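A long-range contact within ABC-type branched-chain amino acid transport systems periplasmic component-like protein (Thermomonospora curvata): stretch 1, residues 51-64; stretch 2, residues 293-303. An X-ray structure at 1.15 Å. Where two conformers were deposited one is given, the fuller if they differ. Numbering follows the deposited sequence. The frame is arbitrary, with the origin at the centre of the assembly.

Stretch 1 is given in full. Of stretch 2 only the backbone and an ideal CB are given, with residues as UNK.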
# COMPACT_ATOMS: atom_id res chain seq x y z
N LYS A 51 5.05 -5.91 9.56
CA LYS A 51 4.92 -5.83 11.01
C LYS A 51 4.17 -4.60 11.43
O LYS A 51 3.26 -4.67 12.27
CB LYS A 51 6.28 -5.93 11.68
CG LYS A 51 6.23 -6.00 13.19
CD LYS A 51 7.61 -6.08 13.82
CE LYS A 51 7.49 -6.24 15.35
NZ LYS A 51 8.79 -6.43 15.96
N SER A 52 4.53 -3.44 10.87
CA SER A 52 3.87 -2.21 11.24
C SER A 52 2.41 -2.24 10.89
O SER A 52 1.56 -1.77 11.69
CB SER A 52 4.53 -1.03 10.57
OG SER A 52 5.86 -0.87 10.99
N ILE A 53 2.09 -2.68 9.67
CA ILE A 53 0.71 -2.74 9.23
C ILE A 53 -0.13 -3.63 10.16
O ILE A 53 -1.22 -3.29 10.58
CB ILE A 53 0.61 -3.19 7.77
CG1 ILE A 53 1.29 -2.18 6.84
CG2 ILE A 53 -0.83 -3.37 7.37
CD1 ILE A 53 1.59 -2.74 5.47
N THR A 54 0.43 -4.80 10.41
CA THR A 54 -0.23 -5.81 11.23
C THR A 54 -0.45 -5.31 12.67
O THR A 54 -1.53 -5.47 13.22
CB THR A 54 0.56 -7.09 11.21
OG1 THR A 54 0.58 -7.56 9.87
CG2 THR A 54 -0.04 -8.17 12.07
N GLN A 55 0.57 -4.68 13.23
CA GLN A 55 0.45 -4.16 14.57
C GLN A 55 -0.51 -3.02 14.65
O GLN A 55 -1.23 -2.87 15.65
CB GLN A 55 1.84 -3.75 15.12
CG GLN A 55 2.68 -4.97 15.43
CD GLN A 55 3.99 -4.71 16.16
OE1 GLN A 55 4.55 -5.64 16.76
NE2 GLN A 55 4.49 -3.51 16.09
N ALA A 56 -0.56 -2.16 13.63
CA ALA A 56 -1.50 -1.08 13.63
C ALA A 56 -2.94 -1.54 13.54
O ALA A 56 -3.83 -0.96 14.18
CB ALA A 56 -1.20 -0.04 12.56
N GLN A 57 -3.18 -2.60 12.77
CA GLN A 57 -4.50 -3.22 12.73
C GLN A 57 -4.85 -3.77 14.13
O GLN A 57 -5.97 -3.56 14.57
CB GLN A 57 -4.55 -4.36 11.70
CG GLN A 57 -4.48 -3.88 10.25
CD GLN A 57 -5.54 -4.47 9.37
OE1 GLN A 57 -6.20 -5.44 9.68
NE2 GLN A 57 -5.68 -3.88 8.18
N GLN A 58 -3.93 -4.48 14.75
CA GLN A 58 -4.21 -5.04 16.08
C GLN A 58 -4.50 -3.87 17.10
O GLN A 58 -5.39 -4.02 17.97
CB GLN A 58 -3.11 -6.04 16.56
CG GLN A 58 -2.78 -7.31 15.71
CD GLN A 58 -3.77 -8.52 15.72
OE1 GLN A 58 -4.63 -8.65 16.58
NE2 GLN A 58 -3.63 -9.41 14.73
N LEU A 59 -3.82 -2.76 16.99
CA LEU A 59 -4.10 -1.62 17.84
C LEU A 59 -5.53 -1.14 17.66
O LEU A 59 -6.26 -0.94 18.66
CB LEU A 59 -3.13 -0.48 17.50
CG LEU A 59 -3.36 0.81 18.29
CD1 LEU A 59 -3.18 0.72 19.77
CD2 LEU A 59 -2.49 1.92 17.72
N TYR A 60 -5.95 -0.98 16.42
CA TYR A 60 -7.31 -0.55 16.14
C TYR A 60 -8.33 -1.56 16.74
O TYR A 60 -9.30 -1.17 17.40
CB TYR A 60 -7.52 -0.41 14.60
CG TYR A 60 -8.71 0.46 14.24
CD1 TYR A 60 -10.02 -0.02 14.33
CD2 TYR A 60 -8.54 1.77 13.83
CE1 TYR A 60 -11.10 0.81 14.04
CE2 TYR A 60 -9.59 2.60 13.56
CZ TYR A 60 -10.88 2.11 13.64
OH TYR A 60 -11.92 2.96 13.38
N TYR A 61 -8.14 -2.85 16.48
CA TYR A 61 -9.10 -3.85 16.92
C TYR A 61 -9.12 -3.89 18.46
O TYR A 61 -10.19 -4.07 19.03
CB TYR A 61 -8.81 -5.24 16.35
CG TYR A 61 -8.80 -5.28 14.84
CD1 TYR A 61 -9.70 -4.54 14.09
CD2 TYR A 61 -7.85 -6.00 14.16
CE1 TYR A 61 -9.67 -4.55 12.71
CE2 TYR A 61 -7.83 -6.01 12.75
CZ TYR A 61 -8.72 -5.27 12.04
OH TYR A 61 -8.72 -5.19 10.67
N GLU A 62 -7.97 -3.76 19.11
CA GLU A 62 -7.96 -3.68 20.58
C GLU A 62 -8.79 -2.49 21.06
O GLU A 62 -9.53 -2.61 22.08
CB GLU A 62 -6.52 -3.60 21.09
CG GLU A 62 -6.37 -3.24 22.57
CD GLU A 62 -4.91 -2.95 22.95
OE1 GLU A 62 -4.19 -3.93 23.26
OE2 GLU A 62 -4.50 -1.75 22.93
N GLU A 63 -8.61 -1.31 20.51
CA GLU A 63 -9.40 -0.13 20.88
C GLU A 63 -10.90 -0.39 20.70
O GLU A 63 -11.71 -0.03 21.57
CB GLU A 63 -8.99 1.08 20.05
CG GLU A 63 -7.58 1.55 20.39
CD GLU A 63 -7.00 2.57 19.41
OE1 GLU A 63 -7.55 2.76 18.28
OE2 GLU A 63 -5.94 3.16 19.78
N VAL A 64 -11.28 -1.03 19.59
CA VAL A 64 -12.65 -1.40 19.36
C VAL A 64 -13.17 -2.39 20.39
O VAL A 64 -14.29 -2.22 20.95
CB VAL A 64 -12.84 -1.98 17.92
CG1 VAL A 64 -14.21 -2.60 17.80
CG2 VAL A 64 -12.65 -0.89 16.88
N UNK A 293 -2.74 11.61 16.86
CA UNK A 293 -3.34 10.67 17.80
C UNK A 293 -2.84 9.25 17.60
O UNK A 293 -2.55 8.51 18.56
CB UNK A 293 -4.86 10.70 17.67
N UNK A 294 -2.76 8.83 16.33
CA UNK A 294 -2.24 7.51 15.99
C UNK A 294 -0.78 7.36 16.42
O UNK A 294 -0.37 6.34 16.93
CB UNK A 294 -2.37 7.26 14.49
N UNK A 295 0.02 8.37 16.14
CA UNK A 295 1.43 8.32 16.50
C UNK A 295 1.57 8.08 18.00
O UNK A 295 2.36 7.25 18.42
CB UNK A 295 2.14 9.61 16.09
N UNK A 296 0.77 8.78 18.78
CA UNK A 296 0.83 8.64 20.22
C UNK A 296 0.33 7.29 20.71
O UNK A 296 0.97 6.60 21.50
CB UNK A 296 0.02 9.76 20.88
N UNK A 297 -0.79 6.87 20.12
CA UNK A 297 -1.35 5.59 20.52
C UNK A 297 -0.45 4.40 20.17
O UNK A 297 -0.24 3.44 20.93
CB UNK A 297 -2.72 5.41 19.86
N UNK A 298 0.07 4.41 18.94
CA UNK A 298 0.95 3.34 18.51
C UNK A 298 2.25 3.30 19.30
O UNK A 298 2.72 2.24 19.68
CB UNK A 298 1.26 3.49 17.02
N UNK A 299 2.87 4.47 19.46
CA UNK A 299 4.10 4.57 20.26
C UNK A 299 3.93 4.04 21.69
O UNK A 299 4.83 3.40 22.26
CB UNK A 299 4.56 6.03 20.31
N UNK A 300 2.76 4.31 22.27
CA UNK A 300 2.46 3.81 23.62
C UNK A 300 2.39 2.30 23.66
O UNK A 300 2.96 1.65 24.54
CB UNK A 300 1.14 4.40 24.13
N UNK A 301 1.74 1.69 22.67
CA UNK A 301 1.55 0.25 22.66
C UNK A 301 2.81 -0.48 22.25
O UNK A 301 3.11 -1.57 22.77
CB UNK A 301 0.40 -0.13 21.72
N UNK A 302 3.55 0.11 21.31
CA UNK A 302 4.70 -0.56 20.69
C UNK A 302 5.92 0.38 20.72
O UNK A 302 6.43 0.81 19.71
CB UNK A 302 4.37 -0.98 19.25
N UNK A 303 6.47 0.63 21.92
CA UNK A 303 7.53 1.62 22.06
C UNK A 303 8.84 1.31 21.30
O UNK A 303 9.59 2.25 21.00
CB UNK A 303 7.85 1.78 23.55

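Stretch 1 and residues 293-301 of stretch 2 are helices that cross almost at right angles, 97° between their N-to-C directions, with axes 10.6 Å apart at closest approach.

At position 293 the ideal CB has nothing of stretch 1 within 5.5 Å, so almost any helix-compatible residue would fit; it is Lys-293, extended and without contact. Position 294 also has an empty surrounding at CB, and its CA-to-CB bond points sideways. A long apolar side chain, however, could reach the methyl groups of Leu-59, whereas a short one would fall short. The residue is Leu-294, whose CD1 lies 4.2 Å from Leu-59 CD2. Positions 295 and 296 are out of reach, and stretch 1 places no demand on them; they are Ala-295 and Glu-296.

Position 297 points toward stretch 1. Its ideal CB is already 3.9 Å from Glu-63 OE2 and 4.1 Å from Leu-59 CD2, which favours a small residue such as alanine, serine or glycine. Ala-297 fits, its CB packing 4.2 Å from Leu-59 CD2.

Position 298 has its ideal CB 4.1 Å from Leu-59 CD2, and the CA of 298 lies 7.0 Å from Ala-56 CA. The CA-to-CB bond points sideways, yet beyond it lies a hollow formed by Ser-52, Gln-55, Ala-56 and Leu-59, with the Gln-55 amide as a possible donor. A long side chain with an apolar body and a polar end would suit, tyrosine especially, though methionine or glutamine could also enter. Tyr-298, with chi1 in t, fills the hollow as a knob. Its ring edge meets the backbone at Ala-56 N, which is 3.8 Å from Tyr-298 CE2, while Gln-55 NE2 donates a hydrogen bond of 2.9 Å to Tyr-298 OH. A water links the same hydroxyl (2.7 Å from Tyr-298 OH) to Ser-52 OG (2.8 Å from the water).

Positions 299 and 300 make no contact and tolerate many residues. Ser-299 turns its OG back to Ala-295 O, a 2.8 Å hydrogen bond within its own helix, and Lys-300 extends without touching stretch 1.

Position 301 points toward stretch 1, its ideal CB 4.2 Å from Leu-59 CD1 and 5.3 Å from Glu-62 OE2. A long basic residue could cover the leucine and answer the carboxylate. Lys-301 does both: with 297, 298 and 294 it surrounds the Leu-59 knob, and its NZ forms a salt bridge with Glu-62 OE1 at 3.4 Å, whose hydrogen bond is weak.

Position 302 leaves helical geometry (phi/psi -130/69) and points toward Gln-55, whose NE2 is 4.1 Å from the ideal CB of 302. A flat ring could lie along that side chain; phenylalanine, tyrosine or histidine would suit. Tyr-302 receives Gln-55 CB over its ring face, 3.9 Å from the centroid, in a CH-pi contact, and Tyr-302 OH reaches to 3.1 Å from Gln-55 O. Leu-59 CB approaches the ring edge.

Position 303 is beyond the contact and unconstrained by it; Pro-303 follows the end of the helix.

Stretch 2, residues 293-303: KLAEAYSKKYP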
# COMPACT_ATOMS: atom_id res chain seq x y z
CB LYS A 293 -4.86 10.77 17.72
CG LYS A 293 -5.65 9.90 18.66
CD LYS A 293 -7.16 10.12 18.45
CE LYS A 293 -7.95 9.52 19.60
NZ LYS A 293 -9.40 9.84 19.49
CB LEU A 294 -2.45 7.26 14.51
CG LEU A 294 -1.80 5.99 13.95
CD1 LEU A 294 -2.28 4.75 14.68
CD2 LEU A 294 -2.10 5.87 12.47
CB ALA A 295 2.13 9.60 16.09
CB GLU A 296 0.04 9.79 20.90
CG GLU A 296 0.78 11.11 20.75
CD GLU A 296 -0.02 12.38 21.04
OE1 GLU A 296 -1.23 12.29 21.34
OE2 GLU A 296 0.59 13.48 20.96
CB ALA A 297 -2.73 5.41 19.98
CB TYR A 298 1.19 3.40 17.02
CG TYR A 298 1.96 2.23 16.45
CD1 TYR A 298 3.33 2.18 16.46
CD2 TYR A 298 1.26 1.19 15.81
CE1 TYR A 298 4.01 1.13 15.92
CE2 TYR A 298 1.94 0.12 15.25
CZ TYR A 298 3.30 0.07 15.32
OH TYR A 298 3.96 -0.98 14.76
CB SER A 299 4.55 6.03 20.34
OG SER A 299 4.97 6.51 19.08
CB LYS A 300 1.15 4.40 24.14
CG LYS A 300 0.84 4.05 25.60
CD LYS A 300 -0.33 4.88 26.13
CE LYS A 300 -0.72 4.48 27.56
NZ LYS A 300 -2.12 4.85 27.86
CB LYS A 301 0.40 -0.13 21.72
CG LYS A 301 0.15 -1.62 21.58
CD LYS A 301 -0.39 -2.28 22.84
CE LYS A 301 -0.57 -3.77 22.65
NZ LYS A 301 -0.92 -4.46 23.93
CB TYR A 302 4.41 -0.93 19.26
CG TYR A 302 3.21 -1.79 19.07
CD1 TYR A 302 3.23 -3.15 19.34
CD2 TYR A 302 2.06 -1.27 18.47
CE1 TYR A 302 2.13 -3.97 19.11
CE2 TYR A 302 0.97 -2.07 18.24
CZ TYR A 302 0.99 -3.42 18.53
OH TYR A 302 -0.13 -4.20 18.25
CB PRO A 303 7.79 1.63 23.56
CG PRO A 303 7.10 0.42 24.12
CD PRO A 303 6.01 0.08 23.18
O HOH W 1 6.28 -0.30 13.65
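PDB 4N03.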